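Local coordinates for mandelate racemase (Bordetella bronchiseptica, PDB 3H12), which is a putative member of the mandelate racemase group of the enolase superfamily, probably acting on a carboxylate substrate at a metal site in its barrel domain, at residues A[171-176]-A[201-206]; A[197-202]-A[223-228]; A[227-232]-A[248-253]. One frame throughout, in Å; residues are numbered along the deposited sequence.

Contact 1 (A[171-176]-A[201-206]); sequences KLKVGR and DANQSL. With NA (sodium ion), chain C.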
loop_
_atom_site.group_PDB
_atom_site.type_symbol
_atom_site.label_atom_id
_atom_site.label_comp_id
_atom_site.label_asym_id
_atom_site.label_seq_id
_atom_site.Cartn_x
_atom_site.Cartn_y
_atom_site.Cartn_z
ATOM N N LYS A 171 -22.074 29.297 -9.865
ATOM C CA LYS A 171 -22.267 28.006 -9.155
ATOM C C LYS A 171 -23.701 27.622 -9.073
ATOM O O LYS A 171 -24.535 28.468 -8.714
ATOM C CB LYS A 171 -21.543 28.020 -7.805
ATOM C CG LYS A 171 -21.653 26.664 -7.066
ATOM C CD LYS A 171 -20.510 26.745 -5.968
ATOM C CE LYS A 171 -21.009 27.478 -4.683
ATOM N NZ LYS A 171 -19.926 27.546 -3.651
ATOM N N LEU A 172 -23.999 26.347 -9.345
ATOM C CA LEU A 172 -25.323 25.825 -9.244
ATOM C C LEU A 172 -25.418 24.935 -8.030
ATOM O O LEU A 172 -24.592 24.003 -7.827
ATOM C CB LEU A 172 -25.646 24.910 -10.470
ATOM C CG LEU A 172 -27.010 24.154 -10.367
ATOM C CD1 LEU A 172 -28.177 25.266 -10.549
ATOM C CD2 LEU A 172 -27.043 23.149 -11.576
ATOM N N LYS A 173 -26.481 25.090 -7.247
ATOM C CA LYS A 173 -26.761 24.163 -6.144
ATOM C C LYS A 173 -27.574 22.999 -6.612
ATOM O O LYS A 173 -28.525 23.117 -7.394
ATOM C CB LYS A 173 -27.610 24.869 -5.070
ATOM C CG LYS A 173 -26.926 26.077 -4.521
ATOM C CD LYS A 173 -25.739 25.673 -3.548
ATOM C CE LYS A 173 -25.126 26.801 -2.830
ATOM N NZ LYS A 173 -24.262 26.276 -1.664
ATOM N N VAL A 174 -27.190 21.809 -6.115
ATOM C CA VAL A 174 -27.791 20.516 -6.618
ATOM C C VAL A 174 -28.019 19.618 -5.405
ATOM O O VAL A 174 -27.671 19.926 -4.236
ATOM C CB VAL A 174 -26.885 19.808 -7.642
ATOM C CG1 VAL A 174 -26.584 20.633 -8.853
ATOM C CG2 VAL A 174 -25.550 19.363 -6.956
ATOM N N GLY A 175 -28.760 18.486 -5.651
ATOM C CA GLY A 175 -28.720 17.435 -4.647
ATOM C C GLY A 175 -30.097 16.988 -4.277
ATOM O O GLY A 175 -30.260 15.899 -3.680
ATOM N N ARG A 176 -31.098 17.808 -4.500
ATOM C CA ARG A 176 -32.468 17.366 -4.065
ATOM C C ARG A 176 -33.046 16.446 -5.189
ATOM O O ARG A 176 -33.682 15.396 -4.868
ATOM C CB ARG A 176 -33.385 18.567 -3.771
ATOM C CG ARG A 176 -34.820 18.291 -3.475
ATOM C CD ARG A 176 -35.535 19.462 -4.106
ATOM N NE ARG A 176 -36.045 20.271 -3.096
ATOM C CZ ARG A 176 -36.523 21.479 -3.297
ATOM N NH1 ARG A 176 -36.541 22.054 -4.539
ATOM N NH2 ARG A 176 -37.017 22.084 -2.237
ATOM N N ASP A 201 -22.518 22.462 -6.500
ATOM C CA ASP A 201 -22.336 22.350 -5.008
ATOM C C ASP A 201 -23.548 21.577 -4.475
ATOM O O ASP A 201 -24.723 22.000 -4.622
ATOM C CB ASP A 201 -22.301 23.778 -4.459
ATOM C CG ASP A 201 -22.173 23.809 -2.927
ATOM O OD1 ASP A 201 -22.230 22.730 -2.234
ATOM O OD2 ASP A 201 -21.985 24.968 -2.449
ATOM N N ALA A 202 -23.297 20.379 -3.911
ATOM C CA ALA A 202 -24.422 19.556 -3.377
ATOM C C ALA A 202 -24.651 19.691 -1.921
ATOM O O ALA A 202 -25.577 19.051 -1.366
ATOM C CB ALA A 202 -24.049 18.038 -3.669
ATOM N N ASN A 203 -23.869 20.575 -1.217
ATOM C CA ASN A 203 -24.070 20.806 0.237
ATOM C C ASN A 203 -24.289 19.475 0.998
ATOM O O ASN A 203 -25.122 19.345 1.919
ATOM C CB ASN A 203 -25.350 21.732 0.532
ATOM C CG ASN A 203 -25.046 23.178 0.207
ATOM O OD1 ASN A 203 -25.396 23.641 -0.873
ATOM N ND2 ASN A 203 -24.366 23.880 1.136
ATOM N N GLN A 204 -23.390 18.549 0.713
ATOM C CA GLN A 204 -23.332 17.197 1.417
ATOM C C GLN A 204 -24.590 16.385 1.236
ATOM O O GLN A 204 -24.885 15.559 2.103
ATOM C CB GLN A 204 -23.112 17.381 2.961
ATOM C CG GLN A 204 -21.931 18.356 3.288
ATOM C CD GLN A 204 -21.697 18.430 4.787
ATOM O OE1 GLN A 204 -21.451 17.395 5.457
ATOM N NE2 GLN A 204 -21.883 19.617 5.411
ATOM N N SER A 205 -25.360 16.649 0.179
ATOM C CA SER A 205 -26.713 16.072 0.182
ATOM C C SER A 205 -26.764 14.702 -0.547
ATOM O O SER A 205 -27.855 14.077 -0.560
ATOM C CB SER A 205 -27.698 17.124 -0.331
ATOM O OG SER A 205 -27.512 17.165 -1.709
ATOM N N LEU A 206 -25.661 14.188 -1.077
ATOM C CA LEU A 206 -25.671 12.935 -1.865
ATOM C C LEU A 206 -24.871 11.843 -1.094
ATOM O O LEU A 206 -23.968 12.121 -0.265
ATOM C CB LEU A 206 -24.993 13.171 -3.241
ATOM C CG LEU A 206 -25.668 14.214 -4.121
ATOM C CD1 LEU A 206 -24.765 14.321 -5.284
ATOM C CD2 LEU A 206 -27.080 13.748 -4.505
HETATM NA NA NA C . -20.777 25.639 -0.411
HETATM O O HOH W 1 -20.934 28.081 -0.922
HETATM O O HOH W 2 -27.269 22.194 -2.361
HETATM O O HOH W 3 -30.229 14.494 -1.624
HETATM O O HOH W 4 -21.354 23.451 0.111
HETATM O O HOH W 5 -22.670 26.170 0.885
#

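Contact 2 (A[197-202]-A[223-228]); sequences EILVDA and CYWFEE. With NA (sodium ion), chain C.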
loop_
_atom_site.group_PDB
_atom_site.type_symbol
_atom_site.label_atom_id
_atom_site.label_comp_id
_atom_site.label_asym_id
_atom_site.label_seq_id
_atom_site.Cartn_x
_atom_site.Cartn_y
_atom_site.Cartn_z
ATOM N N GLU A 197 -17.178 29.170 -16.697
ATOM C CA GLU A 197 -17.025 28.001 -15.849
ATOM C C GLU A 197 -18.302 27.765 -15.076
ATOM O O GLU A 197 -18.917 28.735 -14.582
ATOM C CB GLU A 197 -15.910 28.175 -14.871
ATOM C CG GLU A 197 -14.560 28.425 -15.589
ATOM C CD GLU A 197 -13.980 27.143 -16.211
ATOM O OE1 GLU A 197 -14.593 26.078 -16.140
ATOM O OE2 GLU A 197 -12.860 27.267 -16.846
ATOM N N ILE A 198 -18.761 26.508 -14.936
ATOM C CA ILE A 198 -19.939 26.133 -14.200
ATOM C C ILE A 198 -19.484 25.250 -13.017
ATOM O O ILE A 198 -18.793 24.209 -13.253
ATOM C CB ILE A 198 -20.955 25.416 -15.066
ATOM C CG1 ILE A 198 -21.411 26.361 -16.216
ATOM C CG2 ILE A 198 -22.154 24.903 -14.169
ATOM C CD1 ILE A 198 -22.385 25.603 -17.196
ATOM N N LEU A 199 -19.733 25.729 -11.800
ATOM C CA LEU A 199 -19.383 25.011 -10.537
ATOM C C LEU A 199 -20.650 24.372 -10.048
ATOM O O LEU A 199 -21.749 24.938 -10.269
ATOM C CB LEU A 199 -18.908 26.030 -9.539
ATOM C CG LEU A 199 -17.441 26.588 -9.807
ATOM C CD1 LEU A 199 -17.236 27.203 -11.148
ATOM C CD2 LEU A 199 -17.294 27.601 -8.657
ATOM N N VAL A 200 -20.542 23.241 -9.331
ATOM C CA VAL A 200 -21.736 22.556 -8.784
ATOM C C VAL A 200 -21.476 22.324 -7.347
ATOM O O VAL A 200 -20.332 21.980 -6.923
ATOM C CB VAL A 200 -21.893 21.163 -9.563
ATOM C CG1 VAL A 200 -22.914 20.241 -8.924
ATOM C CG2 VAL A 200 -22.378 21.599 -10.983
ATOM N N ASP A 201 -22.518 22.462 -6.500
ATOM C CA ASP A 201 -22.336 22.350 -5.008
ATOM C C ASP A 201 -23.548 21.577 -4.475
ATOM O O ASP A 201 -24.723 22.000 -4.622
ATOM C CB ASP A 201 -22.301 23.778 -4.459
ATOM C CG ASP A 201 -22.173 23.809 -2.927
ATOM O OD1 ASP A 201 -22.230 22.730 -2.234
ATOM O OD2 ASP A 201 -21.985 24.968 -2.449
ATOM N N ALA A 202 -23.297 20.379 -3.911
ATOM C CA ALA A 202 -24.422 19.556 -3.377
ATOM C C ALA A 202 -24.651 19.691 -1.921
ATOM O O ALA A 202 -25.577 19.051 -1.366
ATOM C CB ALA A 202 -24.049 18.038 -3.669
ATOM N N CYS A 223 -17.822 20.654 -16.080
ATOM C CA CYS A 223 -17.919 21.504 -14.869
ATOM C C CYS A 223 -16.547 21.683 -14.177
ATOM O O CYS A 223 -15.662 20.809 -14.231
ATOM C CB CYS A 223 -18.872 20.906 -13.835
ATOM S SG CYS A 223 -20.561 20.994 -14.412
ATOM N N TYR A 224 -16.356 22.855 -13.547
ATOM C CA TYR A 224 -15.040 23.145 -12.957
ATOM C C TYR A 224 -14.813 22.388 -11.647
ATOM O O TYR A 224 -13.656 21.870 -11.461
ATOM C CB TYR A 224 -14.992 24.652 -12.770
ATOM C CG TYR A 224 -13.602 25.166 -12.315
ATOM C CD1 TYR A 224 -12.661 25.427 -13.249
ATOM C CD2 TYR A 224 -13.349 25.390 -10.959
ATOM C CE1 TYR A 224 -11.419 25.917 -12.872
ATOM C CE2 TYR A 224 -12.134 25.931 -10.506
ATOM C CZ TYR A 224 -11.162 26.150 -11.517
ATOM O OH TYR A 224 -9.941 26.628 -11.092
ATOM N N TRP A 225 -15.836 22.319 -10.779
ATOM C CA TRP A 225 -15.644 21.552 -9.537
ATOM C C TRP A 225 -16.999 21.046 -9.064
ATOM O O TRP A 225 -18.062 21.533 -9.510
ATOM C CB TRP A 225 -14.840 22.319 -8.438
ATOM C CG TRP A 225 -15.571 23.431 -7.689
ATOM C CD1 TRP A 225 -16.869 23.475 -7.173
ATOM C CD2 TRP A 225 -14.954 24.631 -7.243
ATOM N NE1 TRP A 225 -17.084 24.679 -6.442
ATOM C CE2 TRP A 225 -15.897 25.357 -6.436
ATOM C CE3 TRP A 225 -13.676 25.121 -7.413
ATOM C CZ2 TRP A 225 -15.584 26.632 -5.866
ATOM C CZ3 TRP A 225 -13.334 26.329 -6.798
ATOM C CH2 TRP A 225 -14.297 27.059 -6.048
ATOM N N PHE A 226 -16.914 20.050 -8.172
ATOM C CA PHE A 226 -18.064 19.416 -7.483
ATOM C C PHE A 226 -17.758 19.575 -6.034
ATOM O O PHE A 226 -16.809 18.992 -5.459
ATOM C CB PHE A 226 -17.974 17.924 -7.915
ATOM C CG PHE A 226 -19.176 17.089 -7.542
ATOM C CD1 PHE A 226 -20.302 17.663 -6.982
ATOM C CD2 PHE A 226 -19.164 15.725 -7.763
ATOM C CE1 PHE A 226 -21.451 16.881 -6.706
ATOM C CE2 PHE A 226 -20.317 14.878 -7.452
ATOM C CZ PHE A 226 -21.437 15.478 -6.911
ATOM N N GLU A 227 -18.499 20.538 -5.447
ATOM C CA GLU A 227 -18.338 20.996 -4.057
ATOM C C GLU A 227 -19.290 20.343 -3.092
ATOM O O GLU A 227 -20.417 20.063 -3.419
ATOM C CB GLU A 227 -18.560 22.533 -4.045
ATOM C CG GLU A 227 -18.659 23.123 -2.638
ATOM C CD GLU A 227 -18.634 24.628 -2.766
ATOM O OE1 GLU A 227 -18.386 25.229 -3.844
ATOM O OE2 GLU A 227 -18.799 25.245 -1.627
ATOM N N GLU A 228 -18.691 19.968 -1.963
ATOM C CA GLU A 228 -19.405 19.211 -0.875
ATOM C C GLU A 228 -20.285 18.122 -1.525
ATOM O O GLU A 228 -21.491 17.998 -1.302
ATOM C CB GLU A 228 -20.291 20.149 0.023
ATOM C CG GLU A 228 -19.389 20.839 1.073
ATOM C CD GLU A 228 -20.181 21.366 2.255
ATOM O OE1 GLU A 228 -21.423 21.609 2.100
ATOM O OE2 GLU A 228 -19.575 21.395 3.355
HETATM NA NA NA C . -20.777 25.639 -0.411
HETATM O O HOH W 4 -21.354 23.451 0.111
HETATM O O HOH W 5 -22.670 26.170 0.885
HETATM O O HOH W 1 -20.934 28.081 -0.922
#

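Contact 3 (A[227-232]-A[248-253]); sequences EEPLSI and VRIATG. With NA (sodium ion), chain C.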
loop_
_atom_site.group_PDB
_atom_site.type_symbol
_atom_site.label_atom_id
_atom_site.label_comp_id
_atom_site.label_asym_id
_atom_site.label_seq_id
_atom_site.Cartn_x
_atom_site.Cartn_y
_atom_site.Cartn_z
ATOM N N GLU A 227 -18.499 20.538 -5.447
ATOM C CA GLU A 227 -18.338 20.996 -4.057
ATOM C C GLU A 227 -19.290 20.343 -3.092
ATOM O O GLU A 227 -20.417 20.063 -3.419
ATOM C CB GLU A 227 -18.560 22.533 -4.045
ATOM C CG GLU A 227 -18.659 23.123 -2.638
ATOM C CD GLU A 227 -18.634 24.628 -2.766
ATOM O OE1 GLU A 227 -18.386 25.229 -3.844
ATOM O OE2 GLU A 227 -18.799 25.245 -1.627
ATOM N N GLU A 228 -18.691 19.968 -1.963
ATOM C CA GLU A 228 -19.405 19.211 -0.875
ATOM C C GLU A 228 -20.285 18.122 -1.525
ATOM O O GLU A 228 -21.491 17.998 -1.302
ATOM C CB GLU A 228 -20.291 20.149 0.023
ATOM C CG GLU A 228 -19.389 20.839 1.073
ATOM C CD GLU A 228 -20.181 21.366 2.255
ATOM O OE1 GLU A 228 -21.423 21.609 2.100
ATOM O OE2 GLU A 228 -19.575 21.395 3.355
ATOM N N PRO A 229 -19.722 17.214 -2.353
ATOM C CA PRO A 229 -20.507 16.167 -3.027
ATOM C C PRO A 229 -21.103 15.209 -2.011
ATOM O O PRO A 229 -22.153 14.609 -2.306
ATOM C CB PRO A 229 -19.476 15.441 -3.866
ATOM C CG PRO A 229 -18.129 15.664 -3.138
ATOM C CD PRO A 229 -18.273 17.142 -2.689
ATOM N N LEU A 230 -20.430 15.021 -0.823
ATOM C CA LEU A 230 -20.825 13.990 0.141
ATOM C C LEU A 230 -20.669 14.667 1.538
ATOM O O LEU A 230 -20.121 15.789 1.692
ATOM C CB LEU A 230 -19.761 12.827 0.173
ATOM C CG LEU A 230 -19.625 12.130 -1.211
ATOM C CD1 LEU A 230 -18.462 11.154 -1.020
ATOM C CD2 LEU A 230 -20.909 11.381 -1.533
ATOM N N SER A 231 -21.208 14.003 2.589
ATOM C CA SER A 231 -20.861 14.376 3.956
ATOM C C SER A 231 -19.387 14.640 4.084
ATOM O O SER A 231 -18.544 13.850 3.628
ATOM C CB SER A 231 -21.198 13.128 4.797
ATOM O OG SER A 231 -20.671 13.346 6.128
ATOM N N ILE A 232 -19.039 15.735 4.767
ATOM C CA ILE A 232 -17.641 16.022 5.080
ATOM C C ILE A 232 -17.012 14.943 5.953
ATOM O O ILE A 232 -15.818 14.897 6.046
ATOM C CB ILE A 232 -17.473 17.333 5.887
ATOM C CG1 ILE A 232 -18.366 17.314 7.260
ATOM C CG2 ILE A 232 -17.925 18.496 4.930
ATOM C CD1 ILE A 232 -18.093 18.432 7.985
ATOM N N VAL A 248 -12.967 17.121 -13.487
ATOM C CA VAL A 248 -13.798 17.892 -12.560
ATOM C C VAL A 248 -13.120 17.816 -11.197
ATOM O O VAL A 248 -12.859 16.706 -10.681
ATOM C CB VAL A 248 -15.223 17.293 -12.418
ATOM C CG1 VAL A 248 -16.085 18.060 -11.408
ATOM C CG2 VAL A 248 -15.879 17.252 -13.843
ATOM N N ARG A 249 -12.872 18.988 -10.586
ATOM C CA ARG A 249 -12.158 19.017 -9.317
ATOM C C ARG A 249 -13.107 18.631 -8.206
ATOM O O ARG A 249 -14.310 19.081 -8.183
ATOM C CB ARG A 249 -11.660 20.491 -9.043
ATOM C CG ARG A 249 -10.619 20.862 -10.059
ATOM C CD ARG A 249 -10.628 22.422 -10.127
ATOM N NE ARG A 249 -9.653 22.879 -11.126
ATOM C CZ ARG A 249 -9.953 22.878 -12.427
ATOM N NH1 ARG A 249 -11.123 22.431 -12.943
ATOM N NH2 ARG A 249 -8.955 23.243 -13.332
ATOM N N ILE A 250 -12.643 17.799 -7.238
ATOM C CA ILE A 250 -13.461 17.565 -6.019
ATOM C C ILE A 250 -13.075 18.661 -4.994
ATOM O O ILE A 250 -11.913 18.804 -4.595
ATOM C CB ILE A 250 -13.161 16.109 -5.499
ATOM C CG1 ILE A 250 -13.406 15.080 -6.569
ATOM C CG2 ILE A 250 -13.983 15.886 -4.213
ATOM C CD1 ILE A 250 -14.795 15.199 -7.289
ATOM N N ALA A 251 -14.099 19.388 -4.511
ATOM C CA ALA A 251 -13.844 20.547 -3.645
ATOM C C ALA A 251 -14.653 20.419 -2.370
ATOM O O ALA A 251 -15.768 19.953 -2.394
ATOM C CB ALA A 251 -14.326 21.860 -4.394
ATOM N N THR A 252 -14.069 20.708 -1.208
ATOM C CA THR A 252 -14.863 20.828 -0.008
ATOM C C THR A 252 -14.039 21.714 0.939
ATOM O O THR A 252 -12.836 21.919 0.776
ATOM C CB THR A 252 -15.133 19.385 0.547
ATOM O OG1 THR A 252 -16.005 19.587 1.690
ATOM C CG2 THR A 252 -13.849 18.703 1.066
ATOM N N GLY A 253 -14.743 22.286 1.931
ATOM C CA GLY A 253 -13.956 22.851 3.049
ATOM C C GLY A 253 -14.751 23.875 3.922
ATOM O O GLY A 253 -14.201 24.163 4.996
HETATM NA NA NA C . -20.777 25.639 -0.411
HETATM O O HOH W 6 -16.969 21.472 3.681
HETATM O O HOH W 4 -21.354 23.451 0.111
HETATM O O HOH W 5 -22.670 26.170 0.885
HETATM O O HOH W 1 -20.934 28.081 -0.922
#

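Contact 1 (A[171-176]-A[201-206])
Lys173 and Asp201 pair as a parallel beta bridge at the C-terminal ends of two neighbouring strands of the enolase-type barrel, with Asp201 N bonded to Leu172 O and Val174 N to Asp201 O. Both side chains point the same way from the sheet and lie side by side. Lys173 bends at chi2 (-74°), which brings NZ over the Asp201 carboxylate. NZ forms a salt bridge with Asp201 OD2 at 2.7 Å, meeting it from above the carboxylate plane. The same ammonium donates to Asn203 OD1 at 3.0 Å, in the carbonyl plane and on a lone pair. OD2 also binds the sodium ion at 2.5 Å, so it faces two positive partners. OD1 accepts from Asn203 N in an Asx turn, which helps fix the rotation of the carboxylate. Lys171 crosses the same aspartate on its other flank; its CD lies 3.8 Å from Asp201 CB, and its NZ is held by Tyr142 and Glu227. Farther along, a type I' turn runs from Ala202 to Ser205. Ala202 O accepts from both Ser205 N and Ser205 OG. The hydroxyl oxygen OG of Ser205 lies 3.2 Å from Gly175 CA.

Contact 2 (A[197-202]-A[223-228])
Leu199 lays its CD2 methyl over one face of the Trp225 indole, 3.8 Å from the centroid of the six-membered ring, in a CH-pi contact offset toward the rim. The two strands belong to a beta-alpha-beta unit of the barrel, with helix 208-220 connecting them along the chain, and run parallel at 23°. Four backbone bonds join them, from Tyr224 N to Ile198 O at one end to Ala202 N to Glu227 O at the other. The Trp225 side chain stands between its own N and carbonyl carbon (chi1 75°), which sets the edge of the indole near Val200 O. Its NE1 makes a weak bond to Glu227 OE1, an oxygen also held by Lys171 and Gln275. On the opposite face of the sheet, Val200 CG2 packs on Cys223 SG at 3.9 Å, and the Val200 side chain runs obliquely across Phe226, its CG1 meeting ring atom CD1. Leu218 of the connecting helix touches all three residues. Toward the strand ends, the Asp201 and Glu227 carboxylates are stacked, their planes 16° apart. Each gives one oxygen to the sodium ion, which probably offsets their like charge. Asp201 OD2 and Glu227 OE2 are 3.3 Å apart, and the metal is 2.4 Å from Glu227 OE2.

Contact 3 (A[227-232]-A[248-253])
Glu228 and Thr252 cross at about a right angle, with Glu228 CG 3.7 Å from Thr252 OG1. They lie just beyond the bridge of Glu227 with Ala251, where two parallel strands of the barrel meet. Thr252 places OG1 anti to its backbone N (chi1 -176°), beside the Glu228 chain. Ile232 comes to the same hydroxyl from the loop, also nearly perpendicular to the threonine side chain, with CG2 3.9 Å from OG1. The carboxylate of Glu228 does not touch the threonine directly. A water lies between them, 2.6 Å from Glu228 OE2 and 2.9 Å from Thr252 OG1, and it donates to the carboxylate. The other oxygen, OE1, accepts from a second water, which is itself a ligand of the sodium ion. Glu228 is thus linked to the metal through water, whereas Glu227 binds it directly.

One backbone hydrogen bond joins the segments. Glu228 N donates to Ala251 O at 3.0 Å, and Glu227 CA makes a CA-H...O contact of 3.2 Å with the same oxygen. Pro229 follows at once. Its CD lies 3.8 Å from Ala251 O, and its CG packs loosely on Ile250 CG2. His238 and Leu241 of helix 235-242 also touch Pro229, and Leu241 reaches Ile250 as well.

The two adjacent glutamates sit in different shells of the ion. Glu227 is in the first shell. Glu228 is in the second, where, together with Asp201 OD1, it probably helps orient the metal-bound water; its negative charge probably adds to the electrostatic pull on the cation.

How the contacts relate
The three contacts follow consecutive parallel strands round the barrel: 169-173, 197-201, 225-227 and 249-252. Contact 2 shares Asp201 and Ala202 with contact 1, and Glu227 and Glu228 with contact 3. The centres of contact 1 and contact 2 are about 9 Å apart. Those of contact 2 and contact 3 are about 8 Å apart, and those of contact 1 and contact 3 about 10 Å. Lys171 NZ of contact 1 reaches Glu227 OE1 in a salt bridge of 2.8 Å, tying the first strand to the third. Phe226 N and Arg249 O, 2.8 Å apart, probably bond between contacts 2 and 3. All three contacts border the sodium site, where Glu254 joins Asp201 and Glu227 as the third protein ligand, consistent with the metal site of the enolase superfamily.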